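Cryptic loci regulator 2 (Schizosaccharomyces pombe 972h-, PDB 5IKJ) acts upstream of histone deacetylases to promote transcriptional silencing, and is required for nucleosome positioning at heterochromatic loci and for silencing by the SHREC complex. Local coordinates at residues H189-I194 / L365-G370; C205-S210 / V216-Q221; P13-V18 / L62-V67. All coordinates share one frame; numbering follows the deposited sequence.

Contact 1. Residues H189-I194 / L365-G370. With ZN (zinc ion), chain C.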
ATOM      1  N   HIS A 189      12.078  17.973  -4.148  1.00 47.02           N
ATOM      2  CA  HIS A 189      11.530  18.917  -5.116  1.00 50.23           C
ATOM      3  C   HIS A 189      11.511  18.314  -6.515  1.00 59.02           C
ATOM      4  O   HIS A 189      10.540  18.494  -7.260  1.00 54.85           O
ATOM      5  CB  HIS A 189      12.337  20.213  -5.103  1.00 52.32           C
ATOM      6  CG  HIS A 189      11.650  21.353  -5.787  1.00 53.41           C
ATOM      7  ND1 HIS A 189      10.603  22.041  -5.214  1.00 55.20           N
ATOM      8  CD2 HIS A 189      11.856  21.923  -6.999  1.00 57.82           C
ATOM      9  CE1 HIS A 189      10.195  22.987  -6.041  1.00 58.48           C
ATOM     10  NE2 HIS A 189      10.938  22.936  -7.131  1.00 61.39           N
ATOM     11  N   LEU A 190      12.575  17.600  -6.891  1.00 57.10           N
ATOM     12  CA  LEU A 190      12.584  16.911  -8.177  1.00 56.37           C
ATOM     13  C   LEU A 190      11.396  15.968  -8.297  1.00 50.30           C
ATOM     14  O   LEU A 190      10.729  15.922  -9.339  1.00 52.30           O
ATOM     15  CB  LEU A 190      13.891  16.136  -8.350  1.00 55.02           C
ATOM     16  CG  LEU A 190      14.017  15.322  -9.642  1.00 55.98           C
ATOM     17  CD1 LEU A 190      13.982  16.230 -10.860  1.00 59.37           C
ATOM     18  CD2 LEU A 190      15.283  14.479  -9.637  1.00 60.26           C
ATOM     19  N   TYR A 191      11.120  15.202  -7.241  1.00 51.17           N
ATOM     20  CA  TYR A 191      10.016  14.252  -7.271  1.00 54.03           C
ATOM     21  C   TYR A 191       8.675  14.969  -7.386  1.00 55.97           C
ATOM     22  O   TYR A 191       7.750  14.469  -8.035  1.00 52.53           O
ATOM     23  CB  TYR A 191      10.065  13.379  -6.019  1.00 49.21           C
ATOM     24  CG  TYR A 191       8.925  12.400  -5.891  1.00 62.47           C
ATOM     25  CD1 TYR A 191       8.926  11.205  -6.599  1.00 67.08           C
ATOM     26  CD2 TYR A 191       7.856  12.662  -5.047  1.00 61.25           C
ATOM     27  CE1 TYR A 191       7.888  10.304  -6.476  1.00 65.11           C
ATOM     28  CE2 TYR A 191       6.815  11.767  -4.917  1.00 63.96           C
ATOM     29  CZ  TYR A 191       6.835  10.591  -5.634  1.00 68.70           C
ATOM     30  OH  TYR A 191       5.797   9.698  -5.508  1.00 84.60           O
ATOM     31  N   TRP A 192       8.552  16.144  -6.763  1.00 50.91           N
ATOM     32  CA  TRP A 192       7.330  16.930  -6.893  1.00 44.67           C
ATOM     33  C   TRP A 192       7.156  17.451  -8.314  1.00 58.83           C
ATOM     34  O   TRP A 192       6.030  17.532  -8.817  1.00 57.44           O
ATOM     35  CB  TRP A 192       7.354  18.089  -5.897  1.00 46.44           C
ATOM     36  CG  TRP A 192       6.238  19.068  -6.075  1.00 59.15           C
ATOM     37  CD1 TRP A 192       4.957  18.943  -5.623  1.00 53.33           C
ATOM     38  CD2 TRP A 192       6.304  20.332  -6.747  1.00 56.17           C
ATOM     39  NE1 TRP A 192       4.220  20.047  -5.976  1.00 58.99           N
ATOM     40  CE2 TRP A 192       5.024  20.915  -6.667  1.00 57.51           C
ATOM     41  CE3 TRP A 192       7.320  21.026  -7.413  1.00 54.95           C
ATOM     42  CZ2 TRP A 192       4.732  22.158  -7.225  1.00 52.25           C
ATOM     43  CZ3 TRP A 192       7.028  22.260  -7.967  1.00 54.22           C
ATOM     44  CH2 TRP A 192       5.745  22.813  -7.870  1.00 55.38           C
ATOM     45  N   LEU A 193       8.259  17.809  -8.977  1.00 49.23           N
ATOM     46  CA  LEU A 193       8.168  18.358 -10.326  1.00 52.04           C
ATOM     47  C   LEU A 193       7.596  17.341 -11.304  1.00 48.34           C
ATOM     48  O   LEU A 193       6.845  17.704 -12.216  1.00 52.70           O
ATOM     49  CB  LEU A 193       9.544  18.828 -10.797  1.00 51.57           C
ATOM     50  CG  LEU A 193      10.017  20.192 -10.290  1.00 58.22           C
ATOM     51  CD1 LEU A 193      11.466  20.423 -10.693  1.00 53.86           C
ATOM     52  CD2 LEU A 193       9.129  21.310 -10.823  1.00 51.99           C
ATOM     53  N   ILE A 194       7.935  16.063 -11.134  1.00 48.07           N
ATOM     54  CA  ILE A 194       7.476  15.042 -12.067  1.00 52.04           C
ATOM     55  C   ILE A 194       6.181  14.367 -11.628  1.00 59.11           C
ATOM     56  O   ILE A 194       5.532  13.706 -12.452  1.00 58.72           O
ATOM     57  CB  ILE A 194       8.556  13.968 -12.288  1.00 62.49           C
ATOM     58  CG1 ILE A 194       8.846  13.224 -10.992  1.00 62.73           C
ATOM     59  CG2 ILE A 194       9.831  14.588 -12.840  1.00 56.19           C
ATOM     60  CD1 ILE A 194       8.121  11.918 -10.869  1.00 66.25           C
ATOM     61  N   LEU A 365       3.931   4.743  -8.950  1.00 55.89           N
ATOM     62  CA  LEU A 365       3.518   5.162  -7.620  1.00 54.49           C
ATOM     63  C   LEU A 365       2.531   6.319  -7.726  1.00 53.33           C
ATOM     64  O   LEU A 365       2.905   7.390  -8.220  1.00 46.07           O
ATOM     65  CB  LEU A 365       4.732   5.589  -6.811  1.00 51.78           C
ATOM     66  CG  LEU A 365       4.537   5.964  -5.345  1.00 52.61           C
ATOM     67  CD1 LEU A 365       4.102   4.755  -4.533  1.00 49.52           C
ATOM     68  CD2 LEU A 365       5.838   6.544  -4.813  1.00 51.47           C
ATOM     69  N   PRO A 366       1.287   6.159  -7.283  1.00 49.99           N
ATOM     70  CA  PRO A 366       0.345   7.278  -7.338  1.00 48.76           C
ATOM     71  C   PRO A 366       0.564   8.261  -6.200  1.00 56.39           C
ATOM     72  O   PRO A 366       0.951   7.892  -5.088  1.00 56.20           O
ATOM     73  CB  PRO A 366      -1.018   6.588  -7.216  1.00 52.23           C
ATOM     74  CG  PRO A 366      -0.740   5.417  -6.356  1.00 52.13           C
ATOM     75  CD  PRO A 366       0.663   4.957  -6.698  1.00 50.48           C
ATOM     76  N   THR A 367       0.320   9.534  -6.498  1.00 51.69           N
ATOM     77  CA  THR A 367       0.357  10.605  -5.502  1.00 71.31           C
ATOM     78  C   THR A 367      -1.055  11.172  -5.412  1.00 74.54           C
ATOM     79  O   THR A 367      -1.428  12.067  -6.176  1.00 86.63           O
ATOM     80  CB  THR A 367       1.386  11.683  -5.870  1.00 87.73           C
ATOM     81  OG1 THR A 367       1.154  12.142  -7.208  1.00 77.57           O
ATOM     82  CG2 THR A 367       2.802  11.126  -5.756  1.00 81.67           C
ATOM     83  N   PHE A 368      -1.840  10.647  -4.467  1.00 66.49           N
ATOM     84  CA  PHE A 368      -3.246  11.030  -4.373  1.00 86.84           C
ATOM     85  C   PHE A 368      -3.410  12.422  -3.777  1.00 88.61           C
ATOM     86  O   PHE A 368      -4.307  13.171  -4.179  1.00 95.03           O
ATOM     87  CB  PHE A 368      -4.014  10.008  -3.536  1.00 78.71           C
ATOM     88  CG  PHE A 368      -4.273   8.711  -4.243  1.00 75.11           C
ATOM     89  CD1 PHE A 368      -4.869   8.696  -5.493  1.00 72.62           C
ATOM     90  CD2 PHE A 368      -3.941   7.504  -3.647  1.00 68.25           C
ATOM     91  CE1 PHE A 368      -5.115   7.502  -6.140  1.00 75.24           C
ATOM     92  CE2 PHE A 368      -4.184   6.308  -4.291  1.00 68.38           C
ATOM     93  CZ  PHE A 368      -4.772   6.306  -5.539  1.00 70.76           C
ATOM     94  N   GLY A 369      -2.561  12.778  -2.816  1.00 78.30           N
ATOM     95  CA  GLY A 369      -2.677  14.041  -2.114  1.00 88.00           C
ATOM     96  C   GLY A 369      -2.981  15.221  -3.015  1.00 98.74           C
ATOM     97  O   GLY A 369      -2.193  15.551  -3.907  1.00100.14           O
ATOM     98  N   GLY A 370      -4.126  15.861  -2.793  1.00 93.24           N
ATOM     99  CA  GLY A 370      -4.537  16.990  -3.603  1.00 85.23           C
ATOM    100  C   GLY A 370      -5.711  17.747  -3.014  1.00 85.65           C
ATOM    101  O   GLY A 370      -5.924  17.725  -1.798  1.00 86.51           O
TER
HETATM  102 ZN    ZN C 601       9.812  21.702  -3.296  1.00 47.72          ZN
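Tyr191 OH is flanked by two methyl groups of the loop that carries Leu365-Gly370: Leu365 CD2 lies 3.2 Å from Tyr191 OH, and Thr367 CG2 lies 3.3 Å from the same oxygen. The tyrosine belongs to helix 183-195, which also supplies His189 to a zinc site of three cysteines and one histidine, so the contact ties the zinc-binding region to a distant loop before strand 377-384. With CG anti to the backbone N (chi1 177°), the Tyr191 ring reaches outward from the helix until its hydroxyl meets the loop. The Leu365 side chain runs roughly perpendicular to that of Tyr191, while Thr367 meets it head-on, offering its methyl branch rather than its hydroxyl. The contact is therefore apolar on the loop side, and the buried Tyr191 OH finds no hydrogen-bonding partner in the model, a likely energetic cost of this packing. One bond back along the side chain, Tyr191 CZ is 4.2 Å from Leu365 CD2, which extends the contact onto the ring itself. The ring also stacks on His66 of helix 50-67, and the backbone of Leu365 is hydrogen-bonded to Val67 at the end of that helix. The loop also meets the chain of another protein, which hydrogen-bonds to Thr367 N and Leu365 O. With an alanine here in place of Tyr191, the methyls of Leu365 and Thr367 would probably be left without their partner on segment 189-194, a gap would open between helix and loop, and the His66 ring would lose its stacking mate. Two residues before Tyr191, His189 ND1 binds the zinc at 2.1 Å, while Trp192 CE3 sits 3.7 Å above the plane of the His189 ring, displaced from the ring centre.

Contact 2. Residues C205-S210 / V216-Q221. With ZN (zinc ion), chain C.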
ATOM      1  N   CYS A 205       7.334  18.154  -0.423  1.00 55.70           N
ATOM      2  CA  CYS A 205       7.926  17.888   0.881  1.00 57.01           C
ATOM      3  C   CYS A 205       9.317  18.486   1.041  1.00 57.51           C
ATOM      4  O   CYS A 205       9.909  18.354   2.117  1.00 59.34           O
ATOM      5  CB  CYS A 205       8.008  16.377   1.128  1.00 54.19           C
ATOM      6  SG  CYS A 205       6.455  15.484   0.914  1.00 70.00           S
ATOM      7  N   CYS A 206       9.853  19.139   0.012  1.00 56.49           N
ATOM      8  CA  CYS A 206      11.235  19.586   0.062  1.00 53.62           C
ATOM      9  C   CYS A 206      11.395  20.727   1.064  1.00 53.44           C
ATOM     10  O   CYS A 206      10.430  21.383   1.464  1.00 54.97           O
ATOM     11  CB  CYS A 206      11.712  20.028  -1.322  1.00 46.69           C
ATOM     12  SG  CYS A 206      11.535  21.795  -1.656  1.00 56.10           S
ATOM     13  N   VAL A 207      12.648  20.971   1.454  1.00 58.75           N
ATOM     14  CA  VAL A 207      12.924  21.907   2.539  1.00 55.88           C
ATOM     15  C   VAL A 207      12.575  23.332   2.134  1.00 57.48           C
ATOM     16  O   VAL A 207      12.171  24.141   2.977  1.00 59.96           O
ATOM     17  CB  VAL A 207      14.399  21.809   2.977  1.00 58.61           C
ATOM     18  CG1 VAL A 207      14.606  22.538   4.300  1.00 72.53           C
ATOM     19  CG2 VAL A 207      14.845  20.355   3.097  1.00 80.51           C
ATOM     20  N   LEU A 208      12.720  23.669   0.851  1.00 54.48           N
ATOM     21  CA  LEU A 208      12.544  25.052   0.426  1.00 56.39           C
ATOM     22  C   LEU A 208      11.078  25.415   0.223  1.00 46.98           C
ATOM     23  O   LEU A 208      10.720  26.593   0.323  1.00 52.01           O
ATOM     24  CB  LEU A 208      13.339  25.307  -0.857  1.00 55.18           C
ATOM     25  CG  LEU A 208      14.857  25.121  -0.747  1.00 51.69           C
ATOM     26  CD1 LEU A 208      15.529  25.435  -2.075  1.00 56.35           C
ATOM     27  CD2 LEU A 208      15.454  25.982   0.360  1.00 54.09           C
ATOM     28  N   CYS A 209      10.221  24.434  -0.057  1.00 42.86           N
ATOM     29  CA  CYS A 209       8.788  24.687  -0.144  1.00 48.35           C
ATOM     30  C   CYS A 209       8.081  24.497   1.189  1.00 56.45           C
ATOM     31  O   CYS A 209       7.048  25.134   1.429  1.00 53.81           O
ATOM     32  CB  CYS A 209       8.143  23.761  -1.181  1.00 53.49           C
ATOM     33  SG  CYS A 209       8.899  23.825  -2.823  1.00 54.79           S
ATOM     34  N   SER A 210       8.616  23.643   2.065  1.00 56.64           N
ATOM     35  CA  SER A 210       7.937  23.271   3.298  1.00 58.18           C
ATOM     36  C   SER A 210       8.588  23.820   4.558  1.00 52.94           C
ATOM     37  O   SER A 210       7.924  23.876   5.596  1.00 60.80           O
ATOM     38  CB  SER A 210       7.861  21.741   3.413  1.00 53.26           C
ATOM     39  OG  SER A 210       7.059  21.194   2.381  1.00 78.18           O
ATOM     40  N   VAL A 216       7.487  16.357   8.764  1.00 51.87           N
ATOM     41  CA  VAL A 216       6.108  15.882   8.856  1.00 57.18           C
ATOM     42  C   VAL A 216       5.608  15.447   7.485  1.00 52.12           C
ATOM     43  O   VAL A 216       5.040  14.360   7.327  1.00 53.56           O
ATOM     44  CB  VAL A 216       5.215  16.974   9.473  1.00 59.40           C
ATOM     45  CG1 VAL A 216       3.737  16.704   9.206  1.00 57.62           C
ATOM     46  CG2 VAL A 216       5.472  17.072  10.971  1.00 59.00           C
ATOM     47  N   ARG A 217       5.811  16.291   6.472  1.00 51.74           N
ATOM     48  CA  ARG A 217       5.357  15.952   5.126  1.00 55.76           C
ATOM     49  C   ARG A 217       6.096  14.735   4.584  1.00 51.71           C
ATOM     50  O   ARG A 217       5.476  13.833   4.008  1.00 47.52           O
ATOM     51  CB  ARG A 217       5.542  17.149   4.194  1.00 55.45           C
ATOM     52  CG  ARG A 217       4.492  18.241   4.352  1.00 63.08           C
ATOM     53  CD  ARG A 217       4.808  19.418   3.440  1.00 69.67           C
ATOM     54  NE  ARG A 217       3.697  20.357   3.314  1.00 68.74           N
ATOM     55  CZ  ARG A 217       3.694  21.401   2.489  1.00 77.08           C
ATOM     56  NH1 ARG A 217       4.742  21.641   1.711  1.00 70.28           N
ATOM     57  NH2 ARG A 217       2.642  22.207   2.436  1.00 82.82           N
ATOM     58  N   LYS A 218       7.420  14.691   4.757  1.00 47.19           N
ATOM     59  CA  LYS A 218       8.189  13.532   4.315  1.00 49.70           C
ATOM     60  C   LYS A 218       7.661  12.250   4.948  1.00 49.50           C
ATOM     61  O   LYS A 218       7.449  11.245   4.260  1.00 51.83           O
ATOM     62  CB  LYS A 218       9.669  13.722   4.651  1.00 52.27           C
ATOM     63  CG  LYS A 218      10.433  14.582   3.657  1.00 58.90           C
ATOM     64  CD  LYS A 218      11.936  14.556   3.931  1.00 66.40           C
ATOM     65  CE  LYS A 218      12.377  15.647   4.892  1.00 75.37           C
ATOM     66  NZ  LYS A 218      13.331  16.586   4.241  1.00 73.74           N
ATOM     67  N   ASN A 219       7.438  12.268   6.264  1.00 46.60           N
ATOM     68  CA  ASN A 219       6.975  11.068   6.956  1.00 47.39           C
ATOM     69  C   ASN A 219       5.623  10.610   6.420  1.00 48.20           C
ATOM     70  O   ASN A 219       5.426   9.423   6.137  1.00 54.61           O
ATOM     71  CB  ASN A 219       6.900  11.324   8.461  1.00 47.58           C
ATOM     72  CG  ASN A 219       8.268  11.521   9.088  1.00 65.31           C
ATOM     73  OD1 ASN A 219       9.287  11.124   8.521  1.00 56.96           O
ATOM     74  ND2 ASN A 219       8.296  12.129  10.269  1.00 60.14           N
ATOM     75  N   LEU A 220       4.677  11.540   6.273  1.00 53.96           N
ATOM     76  CA  LEU A 220       3.355  11.172   5.773  1.00 51.98           C
ATOM     77  C   LEU A 220       3.449  10.562   4.379  1.00 45.50           C
ATOM     78  O   LEU A 220       2.834   9.527   4.099  1.00 50.70           O
ATOM     79  CB  LEU A 220       2.431  12.391   5.766  1.00 52.43           C
ATOM     80  CG  LEU A 220       1.027  12.149   5.199  1.00 57.91           C
ATOM     81  CD1 LEU A 220       0.296  11.056   5.972  1.00 58.71           C
ATOM     82  CD2 LEU A 220       0.215  13.435   5.202  1.00 61.49           C
ATOM     83  N   GLN A 221       4.213  11.198   3.488  1.00 42.64           N
ATOM     84  CA  GLN A 221       4.412  10.646   2.152  1.00 46.18           C
ATOM     85  C   GLN A 221       4.917   9.212   2.232  1.00 53.60           C
ATOM     86  O   GLN A 221       4.393   8.315   1.561  1.00 50.38           O
ATOM     87  CB  GLN A 221       5.391  11.524   1.368  1.00 45.53           C
ATOM     88  CG  GLN A 221       5.776  10.987  -0.007  1.00 54.44           C
ATOM     89  CD  GLN A 221       4.604  10.920  -0.964  1.00 61.37           C
ATOM     90  OE1 GLN A 221       3.606  11.619  -0.792  1.00 72.76           O
ATOM     91  NE2 GLN A 221       4.720  10.073  -1.984  1.00 56.91           N
TER
HETATM   92 ZN    ZN C 601       9.812  21.702  -3.296  1.00 47.72          ZN
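The two backbones come closest where Cys205 CA stands 5.3 Å from Arg217 CA: the loop that leads into the short helix 207-210 meets the early part of helix 214-237. At this point Cys205 lays its side chain along the helix. Its SG approaches Arg217 O to 3.6 Å, a contact rather than a bond, and is 3.8 Å from Arg217 CB and 4.1 Å from Gln221 CB, while Cys205 CB rests 3.9 Å from Lys218 CG. Cys205, which lies in sequence between the zinc ligands Cys204 and Cys206, turns its own sulfur to helix 214-237. Cys206 and Cys209 form the CxxC part of the three-cysteine, one-histidine site, each SG binding zinc at 2.4 Å. Cys206 is also the N-cap of helix 207-210, its SG accepting from Cys209 N at 3.4 Å (151°), so one sulfur holds both the metal and the helix start. Arg217 extends from CG to NE and donates a hydrogen bond from NH1 to Ser210 OG, which lies near the guanidinium plane at its edge; the bond is bent (133°), and its modelled length of 2.5 Å is very short and doubtful. Lys218 bends at chi3 and chi4 toward Val207, while its NZ is hydrogen-bonded to Thr214 OG1.

Contact 3. Residues P13-V18 / L62-V67; sequences PAITCV and LLAQHV
Ile15 lays both branches of its side chain against helix 50-67, overlapping Leu63 with one and Ala64 with the other. The evidence is two methyl-to-methyl approaches: Ile15 CG2 to Leu63 CD2 at 4.2 Å, and Ile15 CD1 to Ala64 CB at 4.4 Å. Ile15 is in strand 14-17, and the nearest backbone points, Ile15 CA and Ala64 CA, are 8.6 Å apart, a distance bridged by the side chains. The arrangement is a strand packed on the last turns of a helix, with successive helix residues, Leu63 and Ala64, both directing their CB atoms at the strand. The torsions of Ile15 account for the fork: CG1 is anti to the carbonyl carbon (chi1 -67°), and the chain stays extended to CD1 (chi2 167°), which carries that methyl as far as the alanine, while the shorter CG2 branch serves the leucine. The Ile15 and Leu63 side chains cross obliquely, and Leu63 comes to the meeting by its CD2 methyl. The helix ends at Val67, where Leu63 O accepts from both Val67 N (2.8 Å) and His66 N (2.9 Å). On the strand side, Ile15 is hydrogen-bonded through its backbone to Tyr143 and Ala145, and it also pairs in an antiparallel ladder with a strand of another protein's chain, so the sheet continues across the interface. Leu63 in addition touches Ile194 of helix 183-195, which places it where this strand and two helices come together. With only methyl groups meeting and 111 Å² buried in total, the contact has no polar or directional bond; it implies that strand and helix are held here by shape and by exclusion of water, through residues that are all three buried.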
ATOM      1  N   PRO A  13      18.463   4.084 -19.308  1.00 64.80           N
ATOM      2  CA  PRO A  13      17.340   5.003 -19.550  1.00 61.50           C
ATOM      3  C   PRO A  13      17.656   6.409 -19.060  1.00 59.33           C
ATOM      4  O   PRO A  13      18.136   6.604 -17.941  1.00 59.98           O
ATOM      5  CB  PRO A  13      16.186   4.370 -18.763  1.00 62.82           C
ATOM      6  CG  PRO A  13      16.579   2.934 -18.590  1.00 66.46           C
ATOM      7  CD  PRO A  13      18.067   2.951 -18.454  1.00 65.79           C
ATOM      8  N   ALA A  14      17.372   7.393 -19.910  1.00 62.93           N
ATOM      9  CA  ALA A  14      17.653   8.793 -19.626  1.00 64.64           C
ATOM     10  C   ALA A  14      16.347   9.525 -19.342  1.00 67.88           C
ATOM     11  O   ALA A  14      15.414   9.471 -20.150  1.00 71.84           O
ATOM     12  CB  ALA A  14      18.390   9.441 -20.798  1.00 61.49           C
ATOM     13  N   ILE A  15      16.292  10.214 -18.201  1.00 69.70           N
ATOM     14  CA  ILE A  15      15.076  10.861 -17.718  1.00 58.62           C
ATOM     15  C   ILE A  15      15.161  12.356 -17.984  1.00 53.58           C
ATOM     16  O   ILE A  15      16.207  12.981 -17.770  1.00 56.61           O
ATOM     17  CB  ILE A  15      14.864  10.578 -16.217  1.00 53.49           C
ATOM     18  CG1 ILE A  15      14.576   9.091 -15.991  1.00 56.59           C
ATOM     19  CG2 ILE A  15      13.721  11.423 -15.658  1.00 51.75           C
ATOM     20  CD1 ILE A  15      14.666   8.662 -14.540  1.00 67.19           C
ATOM     21  N   THR A  16      14.054  12.934 -18.450  1.00 57.34           N
ATOM     22  CA  THR A  16      13.937  14.370 -18.658  1.00 52.12           C
ATOM     23  C   THR A  16      12.673  14.878 -17.977  1.00 61.11           C
ATOM     24  O   THR A  16      11.659  14.178 -17.914  1.00 57.27           O
ATOM     25  CB  THR A  16      13.893  14.731 -20.152  1.00 57.14           C
ATOM     26  OG1 THR A  16      14.962  14.073 -20.840  1.00 64.51           O
ATOM     27  CG2 THR A  16      14.023  16.237 -20.350  1.00 51.77           C
ATOM     28  N   CYS A  17      12.745  16.103 -17.464  1.00 60.68           N
ATOM     29  CA  CYS A  17      11.597  16.730 -16.825  1.00 50.62           C
ATOM     30  C   CYS A  17      10.715  17.399 -17.870  1.00 60.73           C
ATOM     31  O   CYS A  17      11.207  18.133 -18.732  1.00 68.95           O
ATOM     32  CB  CYS A  17      12.053  17.758 -15.791  1.00 50.84           C
ATOM     33  SG  CYS A  17      12.759  17.042 -14.300  1.00 64.88           S
ATOM     34  N   VAL A  18       9.407  17.147 -17.789  1.00 59.98           N
ATOM     35  CA  VAL A  18       8.471  17.765 -18.722  1.00 50.56           C
ATOM     36  C   VAL A  18       8.373  19.264 -18.467  1.00 55.08           C
ATOM     37  O   VAL A  18       8.307  20.062 -19.409  1.00 63.81           O
ATOM     38  CB  VAL A  18       7.097  17.076 -18.624  1.00 63.49           C
ATOM     39  CG1 VAL A  18       6.028  17.875 -19.363  1.00 68.37           C
ATOM     40  CG2 VAL A  18       7.178  15.663 -19.184  1.00 57.80           C
ATOM     41  N   LEU A  62      17.481   7.438  -7.940  1.00 59.31           N
ATOM     42  CA  LEU A  62      16.584   7.545  -6.796  1.00 62.00           C
ATOM     43  C   LEU A  62      15.207   8.037  -7.218  1.00 54.06           C
ATOM     44  O   LEU A  62      14.192   7.592  -6.667  1.00 56.73           O
ATOM     45  CB  LEU A  62      17.196   8.468  -5.741  1.00 57.87           C
ATOM     46  CG  LEU A  62      18.510   7.938  -5.156  1.00 59.96           C
ATOM     47  CD1 LEU A  62      19.201   8.985  -4.297  1.00 58.58           C
ATOM     48  CD2 LEU A  62      18.268   6.671  -4.349  1.00 58.73           C
ATOM     49  N   LEU A  63      15.147   8.946  -8.190  1.00 50.28           N
ATOM     50  CA  LEU A  63      13.861   9.299  -8.779  1.00 58.13           C
ATOM     51  C   LEU A  63      13.184   8.065  -9.362  1.00 57.18           C
ATOM     52  O   LEU A  63      12.008   7.798  -9.092  1.00 58.78           O
ATOM     53  CB  LEU A  63      14.048  10.372  -9.853  1.00 49.97           C
ATOM     54  CG  LEU A  63      12.763  10.871 -10.521  1.00 56.86           C
ATOM     55  CD1 LEU A  63      11.801  11.436  -9.484  1.00 59.64           C
ATOM     56  CD2 LEU A  63      13.071  11.917 -11.587  1.00 57.00           C
ATOM     57  N   ALA A  64      13.924   7.286 -10.156  1.00 54.49           N
ATOM     58  CA  ALA A  64      13.353   6.086 -10.760  1.00 56.75           C
ATOM     59  C   ALA A  64      12.851   5.118  -9.699  1.00 54.83           C
ATOM     60  O   ALA A  64      11.757   4.557  -9.827  1.00 59.84           O
ATOM     61  CB  ALA A  64      14.390   5.406 -11.654  1.00 67.14           C
ATOM     62  N   GLN A  65      13.640   4.902  -8.644  1.00 56.72           N
ATOM     63  CA  GLN A  65      13.212   4.021  -7.566  1.00 65.09           C
ATOM     64  C   GLN A  65      12.044   4.601  -6.783  1.00 50.27           C
ATOM     65  O   GLN A  65      11.353   3.858  -6.081  1.00 52.61           O
ATOM     66  CB  GLN A  65      14.387   3.738  -6.627  1.00 57.48           C
ATOM     67  CG  GLN A  65      15.515   2.954  -7.282  1.00 67.15           C
ATOM     68  CD  GLN A  65      16.772   2.912  -6.436  1.00 81.80           C
ATOM     69  OE1 GLN A  65      16.815   3.471  -5.341  1.00 82.56           O
ATOM     70  NE2 GLN A  65      17.804   2.248  -6.943  1.00 79.89           N
ATOM     71  N   HIS A  66      11.806   5.909  -6.892  1.00 56.75           N
ATOM     72  CA  HIS A  66      10.665   6.517  -6.219  1.00 54.34           C
ATOM     73  C   HIS A  66       9.411   6.417  -7.079  1.00 54.50           C
ATOM     74  O   HIS A  66       8.369   5.940  -6.618  1.00 57.27           O
ATOM     75  CB  HIS A  66      10.978   7.977  -5.893  1.00 59.02           C
ATOM     76  CG  HIS A  66      10.146   8.546  -4.787  1.00 63.78           C
ATOM     77  ND1 HIS A  66      10.406   9.778  -4.226  1.00 74.01           N
ATOM     78  CD2 HIS A  66       9.059   8.060  -4.141  1.00 60.86           C
ATOM     79  CE1 HIS A  66       9.518  10.026  -3.281  1.00 73.79           C
ATOM     80  NE2 HIS A  66       8.689   8.999  -3.208  1.00 64.18           N
ATOM     81  N   VAL A  67       9.498   6.852  -8.338  1.00 50.91           N
ATOM     82  CA  VAL A  67       8.319   6.872  -9.199  1.00 53.99           C
ATOM     83  C   VAL A  67       7.865   5.455  -9.519  1.00 54.94           C
ATOM     84  O   VAL A  67       6.664   5.160  -9.528  1.00 55.26           O
ATOM     85  CB  VAL A  67       8.599   7.670 -10.485  1.00 54.70           C
ATOM     86  CG1 VAL A  67       7.307   7.894 -11.262  1.00 62.00           C
ATOM     87  CG2 VAL A  67       9.244   8.999 -10.159  1.00 61.40           C
TER

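How the contacts relate
From the N terminus, contact 3 comes first: strand 14-17 and the end of helix 50-67 close a loop of 43 residues. Only later does contact 1 open at helix 183-195, and it closes at Leu365-Gly370, with 170 residues between its segments. Contact 2 falls wholly within that span, a short closure between helix 207-210 and helix 214-237, so contacts 1 and 2 nest, contact 3 stands in series with both, and none cross. Contacts 1 and 2 share the zinc ion, while a probable hydrogen bond of Leu365 N with Val67 O (2.8 Å) joins contacts 1 and 3. The centres of contacts 2 and 3 lie about 11 Å and 12 Å from that of contact 1, but about 19 Å from each other, so contact 1 lies between them.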